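Local coordinates for gene 2 protein (Enterobacteria phage Sf6, PDB 5C12) that serves as the large subunit of the viral DNA-packaging terminase, this chain being its nuclease domain, which holds metal ions in the active site, at residues A[29-34]-A[182-187]; A[219-224]-A[231-236]. The protein carries 1 engineered substitution. All coordinates share one frame; numbering follows the deposited sequence.

Interaction 1 of 2, residues A[29-34]-A[182-187]; sequences LEAATD and LTYRAV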
loop_
_atom_site.group_PDB
_atom_site.type_symbol
_atom_site.label_atom_id
_atom_site.label_comp_id
_atom_site.label_asym_id
_atom_site.label_seq_id
_atom_site.Cartn_x
_atom_site.Cartn_y
_atom_site.Cartn_z
ATOM N N LEU A 29 -7.007 -6.573 -10.694
ATOM C CA LEU A 29 -5.674 -6.011 -10.963
ATOM C C LEU A 29 -5.438 -5.840 -12.465
ATOM O O LEU A 29 -4.885 -4.833 -12.910
ATOM C CB LEU A 29 -4.587 -6.900 -10.347
ATOM C CG LEU A 29 -4.677 -7.042 -8.821
ATOM C CD1 LEU A 29 -3.731 -8.140 -8.355
ATOM C CD2 LEU A 29 -4.362 -5.723 -8.136
ATOM N N GLU A 30 -5.867 -6.819 -13.243
ATOM C CA GLU A 30 -5.758 -6.708 -14.686
ATOM C C GLU A 30 -6.612 -5.535 -15.200
ATOM O O GLU A 30 -6.158 -4.752 -16.033
ATOM C CB GLU A 30 -6.195 -8.005 -15.354
ATOM C CG GLU A 30 -5.372 -9.245 -15.013
ATOM C CD GLU A 30 -3.919 -9.121 -15.427
ATOM O OE1 GLU A 30 -3.610 -8.309 -16.329
ATOM O OE2 GLU A 30 -3.082 -9.834 -14.833
ATOM N N ALA A 31 -7.842 -5.420 -14.706
ATOM C CA ALA A 31 -8.720 -4.293 -15.089
ATOM C C ALA A 31 -8.097 -2.947 -14.705
ATOM O O ALA A 31 -8.154 -1.969 -15.459
ATOM C CB ALA A 31 -10.080 -4.433 -14.444
ATOM N N ALA A 32 -7.490 -2.900 -13.524
ATOM C CA ALA A 32 -6.905 -1.679 -13.011
ATOM C C ALA A 32 -5.635 -1.268 -13.725
ATOM O O ALA A 32 -5.192 -0.127 -13.589
ATOM C CB ALA A 32 -6.625 -1.821 -11.532
ATOM N N THR A 33 -5.027 -2.188 -14.453
ATOM C CA THR A 33 -3.840 -1.866 -15.239
ATOM C C THR A 33 -4.239 -0.889 -16.338
ATOM O O THR A 33 -5.125 -1.184 -17.141
ATOM C CB THR A 33 -3.216 -3.139 -15.824
ATOM O OG1 THR A 33 -2.852 -4.017 -14.741
ATOM C CG2 THR A 33 -1.976 -2.805 -16.635
ATOM N N ASP A 34 -3.634 0.298 -16.300
ATOM C CA ASP A 34 -3.934 1.366 -17.252
ATOM C C ASP A 34 -5.419 1.749 -17.261
ATOM O O ASP A 34 -5.943 2.226 -18.272
ATOM C CB ASP A 34 -3.448 0.983 -18.665
ATOM C CG ASP A 34 -1.943 1.057 -18.816
ATOM O OD1 ASP A 34 -1.266 1.769 -18.028
ATOM O OD2 ASP A 34 -1.425 0.408 -19.761
ATOM N N LEU A 182 -13.897 -1.242 -7.274
ATOM C CA LEU A 182 -14.644 -0.183 -7.937
ATOM C C LEU A 182 -14.061 0.068 -9.352
ATOM O O LEU A 182 -14.794 0.326 -10.316
ATOM C CB LEU A 182 -14.630 1.087 -7.089
ATOM C CG LEU A 182 -15.764 2.079 -7.226
ATOM C CD1 LEU A 182 -17.089 1.429 -6.817
ATOM C CD2 LEU A 182 -15.448 3.294 -6.361
ATOM N N THR A 183 -12.740 -0.019 -9.474
ATOM C CA THR A 183 -12.065 0.164 -10.766
ATOM C C THR A 183 -12.446 -0.946 -11.722
ATOM O O THR A 183 -12.773 -0.695 -12.880
ATOM C CB THR A 183 -10.544 0.221 -10.603
ATOM O OG1 THR A 183 -10.216 1.229 -9.647
ATOM C CG2 THR A 183 -9.894 0.601 -11.870
ATOM N N TYR A 184 -12.454 -2.173 -11.218
ATOM C CA TYR A 184 -12.908 -3.315 -12.007
ATOM C C TYR A 184 -14.337 -3.124 -12.509
ATOM O O TYR A 184 -14.631 -3.380 -13.667
ATOM C CB TYR A 184 -12.791 -4.591 -11.176
ATOM C CG TYR A 184 -13.428 -5.798 -11.776
ATOM C CD1 TYR A 184 -12.768 -6.547 -12.736
ATOM C CD2 TYR A 184 -14.688 -6.201 -11.369
ATOM C CE1 TYR A 184 -13.369 -7.666 -13.300
ATOM C CE2 TYR A 184 -15.290 -7.307 -11.916
ATOM C CZ TYR A 184 -14.634 -8.028 -12.876
ATOM O OH TYR A 184 -15.254 -9.135 -13.401
ATOM N N ARG A 185 -15.241 -2.700 -11.634
ATOM C CA ARG A 185 -16.628 -2.513 -12.041
ATOM C C ARG A 185 -16.754 -1.403 -13.094
ATOM O O ARG A 185 -17.563 -1.477 -13.999
ATOM C CB ARG A 185 -17.517 -2.216 -10.837
ATOM C CG ARG A 185 -17.613 -3.361 -9.825
ATOM C CD ARG A 185 -18.172 -4.662 -10.391
ATOM N NE ARG A 185 -19.533 -4.530 -10.912
ATOM C CZ ARG A 185 -20.295 -5.561 -11.271
ATOM N NH1 ARG A 185 -19.834 -6.798 -11.149
ATOM N NH2 ARG A 185 -21.517 -5.358 -11.734
ATOM N N ALA A 186 -15.926 -0.372 -12.990
ATOM C CA ALA A 186 -15.978 0.699 -13.970
ATOM C C ALA A 186 -15.426 0.256 -15.328
ATOM O O ALA A 186 -16.010 0.540 -16.371
ATOM C CB ALA A 186 -15.179 1.892 -13.455
ATOM N N VAL A 187 -14.303 -0.442 -15.293
ATOM C CA VAL A 187 -13.589 -0.840 -16.501
ATOM C C VAL A 187 -14.320 -1.975 -17.225
ATOM O O VAL A 187 -14.443 -1.962 -18.456
ATOM C CB VAL A 187 -12.156 -1.286 -16.165
ATOM C CG1 VAL A 187 -11.485 -1.966 -17.375
ATOM C CG2 VAL A 187 -11.336 -0.107 -15.705
#
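A31 and A32, in the last part of the N-terminal helix 26-32, lie against T183, Y184 and V187 on the flank of the long helix 168-189, a helix-helix contact that is apolar and mostly buried. Alanine suits the junction because its short side chain lets the backbones come close: the CA atoms of A31 and Y184 are 5.3 Å apart. The methyl of A31 fills the meeting point. Its CB lies 3.8 Å from CD1 of Y184, coming to the edge of the ring near its plane rather than over a face. With CG anti to the backbone N (chi1 170°), Y184 starts its ring beside the carbonyl carbon and CD1 reaches that methyl. The same ring also meets those of W28 and H189.

In a domain that is probably RNase H-like, as in other large terminase nucleases, this contact joins the N-terminal helix to the long helix 168-189, away from the metal site; a backbone hydrogen bond to F201 also links A32 to strand 200-201. V187, one turn beyond T183, suits its place by being branched and apolar: it brings two methyls to A31, CG2 3.7 Å from A31 O and CG1 4.1 Å from A31 CB. That carbonyl also accepts a hydrogen bond from K38 NZ. T183 divides its two branches by polarity: CG2 lies 3.9 Å from A32 CA, while OG1 bonds R179 O within its own helix and L199 N of the following loop. Just past helix 26-32, T33 brings OG1 back to L29 O at 2.9 Å.

Interaction 2 of 2, residues A[219-224]-A[231-236]; sequences TQIQRK and LELMTA. Engineered in segment 231-236: A236 (natural residue Lys).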
loop_
_atom_site.group_PDB
_atom_site.type_symbol
_atom_site.label_atom_id
_atom_site.label_comp_id
_atom_site.label_asym_id
_atom_site.label_seq_id
_atom_site.Cartn_x
_atom_site.Cartn_y
_atom_site.Cartn_z
ATOM N N THR A 219 -2.468 -10.956 -4.535
ATOM C CA THR A 219 -3.452 -12.021 -4.531
ATOM C C THR A 219 -3.215 -13.058 -3.448
ATOM O O THR A 219 -4.001 -14.003 -3.324
ATOM C CB THR A 219 -3.511 -12.716 -5.891
ATOM O OG1 THR A 219 -2.208 -13.201 -6.235
ATOM C CG2 THR A 219 -4.002 -11.721 -6.943
ATOM N N GLN A 220 -2.165 -12.861 -2.648
ATOM C CA GLN A 220 -1.859 -13.748 -1.528
ATOM C C GLN A 220 -2.335 -13.175 -0.194
ATOM O O GLN A 220 -2.359 -13.893 0.805
ATOM C CB GLN A 220 -0.353 -13.992 -1.436
ATOM C CG GLN A 220 0.271 -14.609 -2.683
ATOM C CD GLN A 220 0.231 -16.106 -2.669
ATOM O OE1 GLN A 220 -0.836 -16.712 -2.540
ATOM N NE2 GLN A 220 1.400 -16.725 -2.789
ATOM N N ILE A 221 -2.688 -11.893 -0.168
ATOM C CA ILE A 221 -3.133 -11.246 1.073
ATOM C C ILE A 221 -4.477 -11.867 1.468
ATOM O O ILE A 221 -5.405 -11.942 0.655
ATOM C CB ILE A 221 -3.248 -9.729 0.927
ATOM C CG1 ILE A 221 -1.915 -9.113 0.493
ATOM C CG2 ILE A 221 -3.726 -9.102 2.237
ATOM C CD1 ILE A 221 -0.764 -9.367 1.454
ATOM N N GLN A 222 -4.570 -12.344 2.703
ATOM C CA GLN A 222 -5.723 -13.146 3.105
ATOM C C GLN A 222 -6.336 -12.702 4.424
ATOM O O GLN A 222 -5.636 -12.316 5.355
ATOM C CB GLN A 222 -5.333 -14.620 3.246
ATOM C CG GLN A 222 -5.074 -15.321 1.945
ATOM C CD GLN A 222 -4.557 -16.715 2.153
ATOM O OE1 GLN A 222 -3.659 -17.162 1.443
ATOM N NE2 GLN A 222 -5.124 -17.425 3.132
ATOM N N ARG A 223 -7.650 -12.812 4.488
ATOM C CA ARG A 223 -8.382 -12.613 5.724
ATOM C C ARG A 223 -8.110 -13.766 6.688
ATOM O O ARG A 223 -7.790 -14.883 6.263
ATOM C CB ARG A 223 -9.869 -12.511 5.380
ATOM C CG ARG A 223 -10.775 -12.056 6.489
ATOM C CD ARG A 223 -12.208 -11.895 5.978
ATOM N NE ARG A 223 -13.157 -11.868 7.083
ATOM C CZ ARG A 223 -14.475 -11.957 6.950
ATOM N NH1 ARG A 223 -15.022 -12.080 5.747
ATOM N NH2 ARG A 223 -15.246 -11.921 8.027
ATOM N N LYS A 224 -8.219 -13.511 7.989
ATOM C CA LYS A 224 -8.149 -14.590 8.973
ATOM C C LYS A 224 -9.303 -14.442 9.949
ATOM O O LYS A 224 -9.824 -13.338 10.122
ATOM C CB LYS A 224 -6.824 -14.569 9.742
ATOM C CG LYS A 224 -6.736 -13.447 10.744
ATOM C CD LYS A 224 -5.418 -13.407 11.501
ATOM C CE LYS A 224 -5.310 -14.544 12.475
ATOM N NZ LYS A 224 -4.153 -14.338 13.377
ATOM N N LEU A 231 -12.765 -7.385 10.598
ATOM C CA LEU A 231 -11.916 -7.773 9.480
ATOM C C LEU A 231 -10.474 -7.719 9.960
ATOM O O LEU A 231 -10.018 -6.714 10.509
ATOM C CB LEU A 231 -12.136 -6.858 8.275
ATOM C CG LEU A 231 -13.512 -6.993 7.613
ATOM C CD1 LEU A 231 -13.676 -5.921 6.545
ATOM C CD2 LEU A 231 -13.751 -8.381 7.057
ATOM N N GLU A 232 -9.751 -8.804 9.736
ATOM C CA GLU A 232 -8.366 -8.900 10.131
ATOM C C GLU A 232 -7.658 -9.756 9.082
ATOM O O GLU A 232 -8.257 -10.680 8.534
ATOM C CB GLU A 232 -8.241 -9.537 11.517
ATOM C CG GLU A 232 -6.829 -9.522 12.069
ATOM C CD GLU A 232 -6.695 -10.188 13.434
ATOM O OE1 GLU A 232 -7.701 -10.684 13.998
ATOM O OE2 GLU A 232 -5.547 -10.240 13.926
ATOM N N LEU A 233 -6.405 -9.432 8.800
ATOM C CA LEU A 233 -5.621 -10.151 7.795
ATOM C C LEU A 233 -4.543 -11.016 8.434
ATOM O O LEU A 233 -4.116 -10.761 9.553
ATOM C CB LEU A 233 -4.976 -9.157 6.846
ATOM C CG LEU A 233 -6.002 -8.288 6.129
ATOM C CD1 LEU A 233 -5.276 -7.249 5.298
ATOM C CD2 LEU A 233 -6.954 -9.110 5.281
ATOM N N MET A 234 -4.115 -12.050 7.728
ATOM C CA MET A 234 -2.969 -12.821 8.169
ATOM C C MET A 234 -1.754 -11.914 8.174
ATOM O O MET A 234 -1.581 -11.064 7.293
ATOM C CB MET A 234 -2.698 -13.991 7.223
ATOM C CG MET A 234 -3.728 -15.090 7.239
ATOM S SD MET A 234 -3.227 -16.476 6.193
ATOM C CE MET A 234 -1.590 -16.821 6.803
ATOM N N THR A 235 -0.903 -12.097 9.176
ATOM C CA THR A 235 0.363 -11.390 9.228
ATOM C C THR A 235 1.353 -12.078 8.292
ATOM O O THR A 235 1.137 -13.229 7.878
ATOM C CB THR A 235 0.964 -11.460 10.634
ATOM O OG1 THR A 235 1.194 -12.830 10.981
ATOM C CG2 THR A 235 0.023 -10.831 11.651
ATOM N N ALA A 236 2.433 -11.376 7.966
ATOM C CA ALA A 236 3.505 -11.967 7.175
ATOM C C ALA A 236 4.017 -13.253 7.820
ATOM O O ALA A 236 4.266 -14.236 7.139
ATOM C CB ALA A 236 4.649 -10.972 7.002
HETATM O O HOH W 1 -2.388 -11.689 4.536
HETATM O O HOH W 2 -11.524 -11.208 9.494
#
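R223 and L233 face each other as a non-hydrogen-bonded pair in a single antiparallel beta bridge, their CA atoms 4.2 Å apart, at the neck of the short loop before helix 236-243. Two backbone hydrogen bonds flank the pair: M234 N to Q222 O (2.8 Å, N-H...O 165°) and K224 N to E232 O at 2.9 Å. CA-H groups of L233 and R223 point to the same two carbonyls, making longer, bent contacts.

Water extends the bridge at both ends. Water 1 joins Q222 N to M234 O; water 2 accepts from R223 NE and E232 N and probably donates to K224 O.

Among apolar contacts, I221 CG2 meets L233 CD1 at 3.9 Å; the I221 side chain comes within about 5 Å of that of D252, a metal ligand. The long aliphatic stem of K224 suits it to pack on E232 and M234 while NZ reaches E238 in a salt bridge.

Of the charges, K224 NZ stays 4.4 Å from E232 OE2. E232 OE1 accepts from N226 ND2, and OE2 forms a salt bridge with R166.

Q222 runs alongside M234, NE2 3.7 Å from SD. L231 CD2 lies 3.5 Å above one guanidinium face of R223, off-centre, while water 2 sits in plane at its edge.

How the interactions relate
The two contacts follow one another along the chain and neither nest nor cross. From the N terminus, helix 26-32 carries the first half of interaction 1, which closes only at helix 168-189, after five strands of the central sheet have passed; it ties the start of the domain to its long helix. The chain then runs through strand 200-201 and helix 208-218 to interaction 2, which closes a loop of six residues leading to helix 236-243. Although their centres are 22 Å apart, the contacts meet where L29 CD1 packs 3.9 Å from T219 CG2. The N-terminal residues M21 and I23 also bond to the backbone of 219-224.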